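Local coordinates for protein ABC-type amino acid transport system, periplasmic component (Caldanaerobacter subterraneus subsp. tengcongensis MB4, PDB 4YMX) that binds arginine between its two lobes as the periplasmic substrate-binding component of an amino acid ABC transporter, at residues F65-I69 and L122-S126; M86-G90 and Q152-T156; G106-A111 and E219-A225; F119-Y123 and V237-I241. One frame throughout, in Å; residues are numbered along the deposited sequence.

Contact 1: F65-I69 and L122-S126; sequences FDIDI and LYYDS
In the lobes of a type II periplasmic binding protein, helices pack against the sheet, and here the first turn of helix 65-77 meets the end of edge strand 117-124. The short axes approach to 11.0 Å at 134°, with F65 level with Y124 (CA-CA 9.9 Å) and I69 with Y123 (9.3 Å). Y123, the most covered residue, has backbone angles of -120/-6 and a p rotamer that sends its ring toward the helix. I69, one turn after F65, lays CD1 over a face of that ring as a CH-pi contact, 4.0 Å from the centroid. F65, in the t rotamer, brings CE2 to 3.7 Å from Y123 CD1 and directs its edge at the face of Y124, centroids 5.4 Å apart and planes at 63°. F258 of helix 249-258 extends this aromatic cluster. The carboxylate of D66 (m) has two partners: OD2 accepts from G106 N, in the arginine pocket, while Y123 OH makes a weak hydrogen bond with D66 OD1 at 2.6 Å.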
loop_
_atom_site.group_PDB
_atom_site.type_symbol
_atom_site.label_atom_id
_atom_site.label_comp_id
_atom_site.label_asym_id
_atom_site.label_seq_id
_atom_site.Cartn_x
_atom_site.Cartn_y
_atom_site.Cartn_z
ATOM N N PHE A 65 4.201 -1.538 -9.498
ATOM C CA PHE A 65 4.652 -2.894 -9.207
ATOM C C PHE A 65 3.473 -3.853 -9.053
ATOM O O PHE A 65 3.472 -4.953 -9.612
ATOM C CB PHE A 65 5.493 -2.844 -7.928
ATOM C CG PHE A 65 6.131 -4.141 -7.536
ATOM C CD1 PHE A 65 7.018 -4.794 -8.386
ATOM C CD2 PHE A 65 5.918 -4.660 -6.271
ATOM C CE1 PHE A 65 7.629 -5.976 -7.994
ATOM C CE2 PHE A 65 6.532 -5.840 -5.871
ATOM C CZ PHE A 65 7.390 -6.496 -6.734
ATOM N N ASP A 66 2.456 -3.432 -8.310
ATOM C CA ASP A 66 1.289 -4.286 -8.108
ATOM C C ASP A 66 0.525 -4.523 -9.394
ATOM O O ASP A 66 -0.072 -5.592 -9.577
ATOM C CB ASP A 66 0.337 -3.704 -7.062
ATOM C CG ASP A 66 0.841 -3.878 -5.637
ATOM O OD1 ASP A 66 1.827 -4.598 -5.412
ATOM O OD2 ASP A 66 0.204 -3.319 -4.723
ATOM N N ILE A 67 0.517 -3.532 -10.275
ATOM C CA ILE A 67 -0.168 -3.686 -11.557
ATOM C C ILE A 67 0.584 -4.661 -12.469
ATOM O O ILE A 67 -0.035 -5.470 -13.165
ATOM C CB ILE A 67 -0.361 -2.346 -12.276
ATOM C CG1 ILE A 67 -1.022 -1.330 -11.345
ATOM C CG2 ILE A 67 -1.174 -2.541 -13.555
ATOM C CD1 ILE A 67 -2.267 -1.817 -10.643
ATOM N N ASP A 68 1.910 -4.601 -12.461
ATOM C CA ASP A 68 2.681 -5.569 -13.226
ATOM C C ASP A 68 2.415 -6.987 -12.732
ATOM O O ASP A 68 2.292 -7.917 -13.537
ATOM C CB ASP A 68 4.169 -5.244 -13.192
ATOM C CG ASP A 68 4.507 -3.988 -13.973
ATOM O OD1 ASP A 68 3.639 -3.460 -14.706
ATOM O OD2 ASP A 68 5.657 -3.524 -13.850
ATOM N N ILE A 69 2.296 -7.156 -11.419
ATOM C CA ILE A 69 2.000 -8.477 -10.872
ATOM C C ILE A 69 0.597 -8.910 -11.308
ATOM O O ILE A 69 0.384 -10.055 -11.725
ATOM C CB ILE A 69 2.127 -8.492 -9.331
ATOM C CG1 ILE A 69 3.591 -8.269 -8.937
ATOM C CG2 ILE A 69 1.596 -9.793 -8.752
ATOM C CD1 ILE A 69 3.819 -8.093 -7.444
ATOM N N LEU A 122 3.880 -13.722 0.630
ATOM C CA LEU A 122 4.386 -12.354 0.524
ATOM C C LEU A 122 5.133 -12.160 -0.795
ATOM O O LEU A 122 5.844 -13.063 -1.259
ATOM C CB LEU A 122 5.326 -12.025 1.685
ATOM C CG LEU A 122 4.726 -11.940 3.083
ATOM C CD1 LEU A 122 5.838 -11.860 4.102
ATOM C CD2 LEU A 122 3.830 -10.726 3.198
ATOM N N TYR A 123 4.978 -10.985 -1.403
ATOM C CA TYR A 123 5.715 -10.676 -2.627
ATOM C C TYR A 123 6.630 -9.451 -2.480
ATOM O O TYR A 123 7.382 -9.123 -3.404
ATOM C CB TYR A 123 4.772 -10.508 -3.831
ATOM C CG TYR A 123 3.829 -9.338 -3.709
ATOM C CD1 TYR A 123 4.259 -8.042 -3.982
ATOM C CD2 TYR A 123 2.507 -9.521 -3.318
ATOM C CE1 TYR A 123 3.402 -6.967 -3.858
ATOM C CE2 TYR A 123 1.641 -8.438 -3.205
ATOM C CZ TYR A 123 2.100 -7.170 -3.473
ATOM O OH TYR A 123 1.256 -6.093 -3.348
ATOM N N TYR A 124 6.560 -8.767 -1.337
ATOM C CA TYR A 124 7.484 -7.674 -1.050
ATOM C C TYR A 124 7.470 -7.351 0.434
ATOM O O TYR A 124 6.459 -7.539 1.093
ATOM C CB TYR A 124 7.145 -6.429 -1.886
ATOM C CG TYR A 124 8.366 -5.586 -2.205
ATOM C CD1 TYR A 124 9.397 -6.097 -2.975
ATOM C CD2 TYR A 124 8.487 -4.290 -1.734
ATOM C CE1 TYR A 124 10.523 -5.344 -3.269
ATOM C CE2 TYR A 124 9.617 -3.526 -2.012
ATOM C CZ TYR A 124 10.625 -4.059 -2.786
ATOM O OH TYR A 124 11.756 -3.321 -3.079
ATOM N N ASP A 125 8.583 -6.867 0.969
ATOM C CA ASP A 125 8.645 -6.492 2.367
ATOM C C ASP A 125 8.122 -5.052 2.482
ATOM O O ASP A 125 7.907 -4.372 1.473
ATOM C CB ASP A 125 10.084 -6.622 2.874
ATOM C CG ASP A 125 10.192 -6.522 4.385
ATOM O OD1 ASP A 125 9.164 -6.668 5.090
ATOM O OD2 ASP A 125 11.324 -6.308 4.872
ATOM N N SER A 126 7.891 -4.586 3.701
ATOM C CA SER A 126 7.581 -3.172 3.900
ATOM C C SER A 126 7.965 -2.726 5.304
ATOM O O SER A 126 8.164 -3.556 6.206
ATOM C CB SER A 126 6.095 -2.866 3.629
ATOM O OG SER A 126 5.257 -3.527 4.560
#

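Contact 2: M86-G90 and Q152-T156; sequences MDFKG and QIGTT. With ARG (arginine), chain C.
Two loops from different lobes meet directly beside bound arginine. Residues 88-90 have helical phi/psi, whereas Q152-T155 forms a type II turn with G154 at phi 91°; K89 and G154 lie 4.9 Å apart, CA to CA, leaving little space for a side chain at G154. The t rotamer of F88 sends its ring into the cleft: CE2 comes 3.4 Å from G154 O at the ring edge, CD2 lies 3.6 Å from T155 CG2, and the ligand's CD sits over one face. Extended Q152 passes NE2 3.5 Å from F88 CB and accepts from ligand NH1 through OE1 at 2.9 Å. K89 (p, then all t) runs CD past I153 CG2 (3.7 Å) toward N173. No direct hydrogen bond joins the segments; one water accepts from K89 N and donates to I153 O, both at 2.9 Å. T155 (p) caps the following helix, where T156 N donates to ligand OXT (2.9 Å). Such bridging is characteristic of the closed, ligand-filled cleft of solute-binding proteins.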
loop_
_atom_site.group_PDB
_atom_site.type_symbol
_atom_site.label_atom_id
_atom_site.label_comp_id
_atom_site.label_asym_id
_atom_site.label_seq_id
_atom_site.Cartn_x
_atom_site.Cartn_y
_atom_site.Cartn_z
ATOM N N MET A 86 -10.448 2.333 -5.716
ATOM C CA MET A 86 -11.328 2.713 -4.622
ATOM C C MET A 86 -10.506 3.033 -3.375
ATOM O O MET A 86 -9.315 2.700 -3.299
ATOM C CB MET A 86 -12.322 1.586 -4.322
ATOM C CG MET A 86 -11.669 0.335 -3.748
ATOM S SD MET A 86 -12.814 -1.047 -3.593
ATOM C CE MET A 86 -12.978 -1.516 -5.303
ATOM N N ASP A 87 -11.147 3.672 -2.401
ATOM C CA ASP A 87 -10.513 3.926 -1.114
ATOM C C ASP A 87 -10.003 2.621 -0.519
ATOM O O ASP A 87 -10.687 1.602 -0.596
ATOM C CB ASP A 87 -11.503 4.572 -0.143
ATOM C CG ASP A 87 -11.944 5.959 -0.578
ATOM O OD1 ASP A 87 -11.208 6.640 -1.321
ATOM O OD2 ASP A 87 -13.039 6.376 -0.149
ATOM N N PHE A 88 -8.793 2.641 0.035
ATOM C CA PHE A 88 -8.195 1.418 0.578
ATOM C C PHE A 88 -9.127 0.685 1.546
ATOM O O PHE A 88 -9.254 -0.548 1.505
ATOM C CB PHE A 88 -6.863 1.721 1.266
ATOM C CG PHE A 88 -6.182 0.496 1.827
ATOM C CD1 PHE A 88 -5.340 -0.279 1.036
ATOM C CD2 PHE A 88 -6.392 0.110 3.145
ATOM C CE1 PHE A 88 -4.721 -1.417 1.554
ATOM C CE2 PHE A 88 -5.776 -1.013 3.665
ATOM C CZ PHE A 88 -4.924 -1.771 2.871
ATOM N N LYS A 89 -9.806 1.449 2.400
ATOM C CA LYS A 89 -10.712 0.881 3.394
ATOM C C LYS A 89 -11.858 0.042 2.801
ATOM O O LYS A 89 -12.425 -0.806 3.498
ATOM C CB LYS A 89 -11.298 1.999 4.266
ATOM C CG LYS A 89 -12.258 2.905 3.516
ATOM C CD LYS A 89 -12.699 4.081 4.372
ATOM C CE LYS A 89 -13.814 4.839 3.676
ATOM N NZ LYS A 89 -14.253 6.026 4.477
ATOM N N GLY A 90 -12.188 0.271 1.532
ATOM C CA GLY A 90 -13.251 -0.474 0.884
ATOM C C GLY A 90 -12.792 -1.753 0.211
ATOM O O GLY A 90 -13.620 -2.515 -0.285
ATOM N N GLN A 152 -3.941 6.602 6.924
ATOM C CA GLN A 152 -4.956 6.092 6.021
ATOM C C GLN A 152 -5.889 5.137 6.760
ATOM O O GLN A 152 -5.449 4.206 7.443
ATOM C CB GLN A 152 -4.316 5.404 4.808
ATOM C CG GLN A 152 -5.325 4.826 3.834
ATOM C CD GLN A 152 -4.696 4.473 2.508
ATOM O OE1 GLN A 152 -3.631 3.847 2.449
ATOM N NE2 GLN A 152 -5.330 4.908 1.429
ATOM N N ILE A 153 -7.184 5.393 6.638
ATOM C CA ILE A 153 -8.189 4.549 7.274
ATOM C C ILE A 153 -8.058 3.093 6.846
ATOM O O ILE A 153 -7.962 2.789 5.656
ATOM C CB ILE A 153 -9.592 5.032 6.935
ATOM C CG1 ILE A 153 -9.803 6.428 7.509
ATOM C CG2 ILE A 153 -10.647 4.088 7.502
ATOM C CD1 ILE A 153 -10.922 7.164 6.830
ATOM N N GLY A 154 -8.024 2.203 7.831
ATOM C CA GLY A 154 -8.092 0.773 7.562
ATOM C C GLY A 154 -6.736 0.126 7.385
ATOM O O GLY A 154 -6.641 -1.031 6.983
ATOM N N THR A 155 -5.678 0.858 7.722
ATOM C CA THR A 155 -4.322 0.377 7.471
ATOM C C THR A 155 -3.515 0.002 8.706
ATOM O O THR A 155 -3.840 0.381 9.835
ATOM C CB THR A 155 -3.477 1.408 6.686
ATOM O OG1 THR A 155 -3.309 2.600 7.471
ATOM C CG2 THR A 155 -4.126 1.741 5.349
ATOM N N THR A 156 -2.419 -0.709 8.470
ATOM C CA THR A 156 -1.456 -0.969 9.534
ATOM C C THR A 156 -0.770 0.323 9.987
ATOM O O THR A 156 -0.329 0.431 11.134
ATOM C CB THR A 156 -0.394 -1.962 9.088
ATOM O OG1 THR A 156 0.215 -1.477 7.886
ATOM C CG2 THR A 156 -1.028 -3.326 8.830
HETATM N N ARG C . 0.500 -1.922 4.009
HETATM C CA ARG C . -0.548 -1.131 4.707
HETATM C C ARG C . -1.762 -1.993 5.004
HETATM O O ARG C . -1.850 -3.132 4.551
HETATM C CB ARG C . -0.958 0.073 3.858
HETATM C CG ARG C . -1.403 -0.285 2.453
HETATM C CD ARG C . -2.055 0.896 1.753
HETATM N NE ARG C . -2.178 0.656 0.323
HETATM C CZ ARG C . -2.705 1.514 -0.541
HETATM N NH1 ARG C . -3.173 2.682 -0.136
HETATM N NH2 ARG C . -2.767 1.192 -1.820
HETATM O OXT ARG C . -2.676 -1.562 5.706
HETATM O O HOH W 1 -8.890 4.120 3.207
#

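Contact 3: G106-A111 and E219-A225; sequences GMTPTA and ENGSAVA. With ARG (arginine), chain C.
Three hydrogen bonds fasten the loop 106-111 to 219-225: A223 N to M107 O (2.8 Å), T108 OG1 to G221 O (2.8 Å) and A111 N to E219 OE1 (2.9 Å). The first two flank the closest register, T108 with S222 (CA-CA 4.6 Å), reinforced by CA-H...O contacts from S222 CA to M107 O (3.3 Å) and T108 CA to G221 O (3.1 Å). Water extends the seam, linking M107 N to A223 O and T108 OG1 to E219 O. Phi is positive at G106 (51°) and G221 (96°), and P109 centres an inverse gamma turn; beyond it T110 (p) caps helix 111-114. Apolar packing completes the contact: P109 CG lies 3.9 Å from A223 CB, and M107 (t, t, m) places SD 4.2 Å from A225 CB. The loop thus takes the ligand's alpha-amino and carboxylate groups: ARG N donates to G106 O (2.8 Å) and T108 OG1 (3.2 Å), and T108 N to ARG O (2.9 Å), as expected of an amino-acid-binding site in this family.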
loop_
_atom_site.group_PDB
_atom_site.type_symbol
_atom_site.label_atom_id
_atom_site.label_comp_id
_atom_site.label_asym_id
_atom_site.label_seq_id
_atom_site.Cartn_x
_atom_site.Cartn_y
_atom_site.Cartn_z
ATOM N N GLY A 106 -0.465 -3.193 -1.986
ATOM C CA GLY A 106 0.545 -3.149 -0.945
ATOM C C GLY A 106 -0.029 -3.589 0.392
ATOM O O GLY A 106 0.266 -3.008 1.446
ATOM N N MET A 107 -0.876 -4.617 0.349
ATOM C CA MET A 107 -1.702 -4.973 1.490
ATOM C C MET A 107 -1.052 -6.026 2.374
ATOM O O MET A 107 -0.661 -7.101 1.912
ATOM C CB MET A 107 -3.073 -5.452 1.022
ATOM C CG MET A 107 -3.959 -5.864 2.185
ATOM S SD MET A 107 -5.624 -6.364 1.722
ATOM C CE MET A 107 -6.355 -4.767 1.345
ATOM N N THR A 108 -0.956 -5.711 3.659
ATOM C CA THR A 108 -0.290 -6.594 4.608
ATOM C C THR A 108 -1.207 -7.737 5.044
ATOM O O THR A 108 -2.354 -7.506 5.410
ATOM C CB THR A 108 0.191 -5.804 5.826
ATOM O OG1 THR A 108 1.094 -4.779 5.391
ATOM C CG2 THR A 108 0.906 -6.713 6.822
ATOM N N PRO A 109 -0.707 -8.984 4.995
ATOM C CA PRO A 109 -1.561 -10.107 5.399
ATOM C C PRO A 109 -1.617 -10.274 6.915
ATOM O O PRO A 109 -1.028 -11.214 7.455
ATOM C CB PRO A 109 -0.872 -11.316 4.754
ATOM C CG PRO A 109 0.563 -10.931 4.674
ATOM C CD PRO A 109 0.553 -9.442 4.383
ATOM N N THR A 110 -2.346 -9.392 7.591
ATOM C CA THR A 110 -2.427 -9.421 9.051
ATOM C C THR A 110 -3.281 -10.580 9.542
ATOM O O THR A 110 -4.168 -11.052 8.828
ATOM C CB THR A 110 -3.012 -8.108 9.613
ATOM O OG1 THR A 110 -4.393 -7.994 9.236
ATOM C CG2 THR A 110 -2.256 -6.917 9.075
ATOM N N ALA A 111 -3.008 -11.040 10.758
ATOM C CA ALA A 111 -3.806 -12.099 11.358
ATOM C C ALA A 111 -5.287 -11.716 11.376
ATOM O O ALA A 111 -6.163 -12.546 11.101
ATOM C CB ALA A 111 -3.312 -12.399 12.767
ATOM N N GLU A 219 2.600 -5.726 11.835
ATOM C CA GLU A 219 2.868 -6.730 10.813
ATOM C C GLU A 219 3.318 -6.038 9.524
ATOM O O GLU A 219 2.835 -4.948 9.191
ATOM C CB GLU A 219 1.634 -7.619 10.592
ATOM C CG GLU A 219 1.323 -8.512 11.801
ATOM C CD GLU A 219 -0.133 -8.918 11.920
ATOM O OE1 GLU A 219 -0.426 -10.129 11.777
ATOM O OE2 GLU A 219 -0.982 -8.041 12.188
ATOM N N ASN A 220 4.266 -6.656 8.824
ATOM C CA ASN A 220 4.867 -6.057 7.638
ATOM C C ASN A 220 4.682 -6.926 6.404
ATOM O O ASN A 220 4.239 -8.077 6.493
ATOM C CB ASN A 220 6.368 -5.795 7.847
ATOM C CG ASN A 220 6.672 -5.047 9.142
ATOM O OD1 ASN A 220 7.285 -5.608 10.060
ATOM N ND2 ASN A 220 6.258 -3.778 9.221
ATOM N N GLY A 221 5.020 -6.362 5.251
ATOM C CA GLY A 221 4.987 -7.103 4.005
ATOM C C GLY A 221 3.697 -6.905 3.239
ATOM O O GLY A 221 2.692 -6.453 3.792
ATOM N N SER A 222 3.731 -7.245 1.954
ATOM C CA SER A 222 2.557 -7.158 1.091
ATOM C C SER A 222 2.241 -8.500 0.432
ATOM O O SER A 222 3.144 -9.260 0.077
ATOM C CB SER A 222 2.765 -6.096 0.021
ATOM O OG SER A 222 2.994 -4.842 0.637
ATOM N N ALA A 223 0.952 -8.792 0.299
ATOM C CA ALA A 223 0.482 -10.036 -0.308
ATOM C C ALA A 223 -0.796 -9.768 -1.082
ATOM O O ALA A 223 -1.442 -8.745 -0.872
ATOM C CB ALA A 223 0.251 -11.100 0.759
ATOM N N VAL A 224 -1.158 -10.688 -1.972
ATOM C CA VAL A 224 -2.401 -10.583 -2.730
ATOM C C VAL A 224 -3.535 -11.167 -1.901
ATOM O O VAL A 224 -3.377 -12.219 -1.280
ATOM C CB VAL A 224 -2.308 -11.338 -4.072
ATOM C CG1 VAL A 224 -3.641 -11.313 -4.801
ATOM C CG2 VAL A 224 -1.219 -10.732 -4.942
ATOM N N ALA A 225 -4.670 -10.473 -1.870
ATOM C CA ALA A 225 -5.855 -10.995 -1.188
ATOM C C ALA A 225 -6.899 -11.508 -2.164
ATOM O O ALA A 225 -7.134 -10.925 -3.236
ATOM C CB ALA A 225 -6.477 -9.945 -0.277
HETATM N N ARG C . 0.500 -1.922 4.009
HETATM C CA ARG C . -0.548 -1.131 4.707
HETATM C C ARG C . -1.762 -1.993 5.004
HETATM O O ARG C . -1.850 -3.132 4.551
HETATM C CB ARG C . -0.958 0.073 3.858
HETATM C CG ARG C . -1.403 -0.285 2.453
HETATM C CD ARG C . -2.055 0.896 1.753
HETATM N NE ARG C . -2.178 0.656 0.323
HETATM C CZ ARG C . -2.705 1.514 -0.541
HETATM N NH1 ARG C . -3.173 2.682 -0.136
HETATM N NH2 ARG C . -2.767 1.192 -1.820
HETATM O OXT ARG C . -2.676 -1.562 5.706
HETATM O O HOH W 2 2.952 -3.532 3.231
HETATM O O HOH W 3 -1.243 -6.313 -1.994
HETATM O O HOH W 4 2.281 -3.177 7.295
#

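Contact 4: F119-Y123 and V237-I241; sequences FSDLY and VNEVI
Helix 231-247 runs alongside edge strand 117-124, the short segments nearly parallel at 14° and their axes 7.8 Å apart at closest. S120 lies level with N238 (CA-CA 5.7 Å) and Y123 with I241 (6.8 Å). The one direct hydrogen bond runs from D121 N to N238 OD1 at 2.8 Å; the m rotamer of N238 swings its amide to the strand. One water donates to F119 O (2.7 Å) and accepts from N238 ND2 (3.0 Å); another donates to D121 OD2 and N238 O, each at 2.8 Å. Van der Waals packing comes from V237 and I241, one turn apart. V237 CG1 lies 3.8 Å from S120 CB, while I241 (m, t) packs CD1 on the S120 hydroxyl (3.6 Å from OG) and sets CG2 4.1 Å from Y123 CB. S120 OG (p) donates to D121 O (2.8 Å). The chemistry divides: V237 and I241 pack on buried S120 and Y123, while well-covered, partly exposed N238 and one water satisfy D121 N and F119 O.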
loop_
_atom_site.group_PDB
_atom_site.type_symbol
_atom_site.label_atom_id
_atom_site.label_comp_id
_atom_site.label_asym_id
_atom_site.label_seq_id
_atom_site.Cartn_x
_atom_site.Cartn_y
_atom_site.Cartn_z
ATOM N N PHE A 119 -4.858 -14.789 1.906
ATOM C CA PHE A 119 -3.697 -14.101 1.347
ATOM C C PHE A 119 -2.708 -15.038 0.680
ATOM O O PHE A 119 -2.478 -16.169 1.129
ATOM C CB PHE A 119 -2.963 -13.295 2.419
ATOM C CG PHE A 119 -3.686 -12.058 2.844
ATOM C CD1 PHE A 119 -3.520 -10.866 2.150
ATOM C CD2 PHE A 119 -4.535 -12.085 3.939
ATOM C CE1 PHE A 119 -4.195 -9.713 2.549
ATOM C CE2 PHE A 119 -5.209 -10.942 4.342
ATOM C CZ PHE A 119 -5.039 -9.752 3.641
ATOM N N SER A 120 -2.111 -14.539 -0.394
ATOM C CA SER A 120 -1.001 -15.214 -1.044
ATOM C C SER A 120 0.247 -15.162 -0.182
ATOM O O SER A 120 0.287 -14.512 0.868
ATOM C CB SER A 120 -0.709 -14.529 -2.376
ATOM O OG SER A 120 -0.064 -13.276 -2.147
ATOM N N ASP A 121 1.280 -15.843 -0.656
ATOM C CA ASP A 121 2.615 -15.657 -0.118
ATOM C C ASP A 121 2.997 -14.186 -0.248
ATOM O O ASP A 121 2.494 -13.476 -1.131
ATOM C CB ASP A 121 3.613 -16.517 -0.895
ATOM C CG ASP A 121 3.367 -18.004 -0.719
ATOM O OD1 ASP A 121 3.089 -18.431 0.419
ATOM O OD2 ASP A 121 3.479 -18.744 -1.718
ATOM N N LEU A 122 3.880 -13.722 0.630
ATOM C CA LEU A 122 4.386 -12.354 0.524
ATOM C C LEU A 122 5.133 -12.160 -0.795
ATOM O O LEU A 122 5.844 -13.063 -1.259
ATOM C CB LEU A 122 5.326 -12.025 1.685
ATOM C CG LEU A 122 4.726 -11.940 3.083
ATOM C CD1 LEU A 122 5.838 -11.860 4.102
ATOM C CD2 LEU A 122 3.830 -10.726 3.198
ATOM N N TYR A 123 4.978 -10.985 -1.403
ATOM C CA TYR A 123 5.715 -10.676 -2.627
ATOM C C TYR A 123 6.630 -9.451 -2.480
ATOM O O TYR A 123 7.382 -9.123 -3.404
ATOM C CB TYR A 123 4.772 -10.508 -3.831
ATOM C CG TYR A 123 3.829 -9.338 -3.709
ATOM C CD1 TYR A 123 4.259 -8.042 -3.982
ATOM C CD2 TYR A 123 2.507 -9.521 -3.318
ATOM C CE1 TYR A 123 3.402 -6.967 -3.858
ATOM C CE2 TYR A 123 1.641 -8.438 -3.205
ATOM C CZ TYR A 123 2.100 -7.170 -3.473
ATOM O OH TYR A 123 1.256 -6.093 -3.348
ATOM N N VAL A 237 -2.403 -17.476 -8.103
ATOM C CA VAL A 237 -1.655 -16.303 -7.663
ATOM C C VAL A 237 -0.318 -16.719 -7.055
ATOM O O VAL A 237 0.730 -16.143 -7.382
ATOM C CB VAL A 237 -2.468 -15.432 -6.672
ATOM C CG1 VAL A 237 -1.587 -14.345 -6.048
ATOM C CG2 VAL A 237 -3.645 -14.800 -7.383
ATOM N N ASN A 238 -0.331 -17.703 -6.199
ATOM C CA ASN A 238 0.890 -18.166 -5.587
ATOM C C ASN A 238 1.850 -18.752 -6.588
ATOM O O ASN A 238 3.000 -18.530 -6.475
ATOM C CB ASN A 238 0.610 -19.175 -4.476
ATOM C CG ASN A 238 0.241 -18.525 -3.185
ATOM O OD1 ASN A 238 0.621 -17.426 -2.910
ATOM N ND2 ASN A 238 -0.463 -19.242 -2.392
ATOM N N GLU A 239 1.333 -19.476 -7.568
ATOM C CA GLU A 239 2.172 -19.999 -8.648
ATOM C C GLU A 239 2.817 -18.875 -9.458
ATOM O O GLU A 239 3.992 -18.951 -9.816
ATOM C CB GLU A 239 1.359 -20.915 -9.576
ATOM C CG GLU A 239 0.928 -22.244 -8.958
ATOM C CD GLU A 239 0.022 -23.053 -9.875
ATOM O OE1 GLU A 239 0.162 -22.941 -11.112
ATOM O OE2 GLU A 239 -0.839 -23.798 -9.358
ATOM N N VAL A 240 2.049 -17.833 -9.757
ATOM C CA VAL A 240 2.567 -16.721 -10.555
ATOM C C VAL A 240 3.643 -15.953 -9.795
ATOM O O VAL A 240 4.683 -15.615 -10.363
ATOM C CB VAL A 240 1.429 -15.772 -11.002
ATOM C CG1 VAL A 240 1.993 -14.473 -11.564
ATOM C CG2 VAL A 240 0.538 -16.478 -12.020
ATOM N N ILE A 241 3.405 -15.694 -8.511
ATOM C CA ILE A 241 4.417 -15.030 -7.689
ATOM C C ILE A 241 5.696 -15.863 -7.651
ATOM O O ILE A 241 6.791 -15.334 -7.834
ATOM C CB ILE A 241 3.920 -14.757 -6.263
ATOM C CG1 ILE A 241 2.775 -13.746 -6.306
ATOM C CG2 ILE A 241 5.067 -14.243 -5.382
ATOM C CD1 ILE A 241 2.055 -13.592 -4.982
HETATM O O HOH W 5 -1.179 -18.487 0.427
HETATM O O HOH W 6 4.203 -17.548 -4.094
#

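Contacts 1, 3 and 4 converge on one lobe's mixed sheet, where strand 117-124 is the outermost neighbour of 222-227. Contacts 1 and 4 share L122 and Y123, centres about 9 Å apart; the centre of contact 3 lies about 10 Å from that of contact 1 and about 11 Å from that of contact 4. Contact 2 stands apart, its centre about 17 Å and 21 Å from those of contacts 1 and 4 but about 13 Å from that of contact 3, which it touches through F88 and M107; both contacts meet the arginine. Its segments alternate along the chain with every other contact's. The principle: residues remote in sequence jointly build a lobe's scaffold and a ligand-bridged cleft.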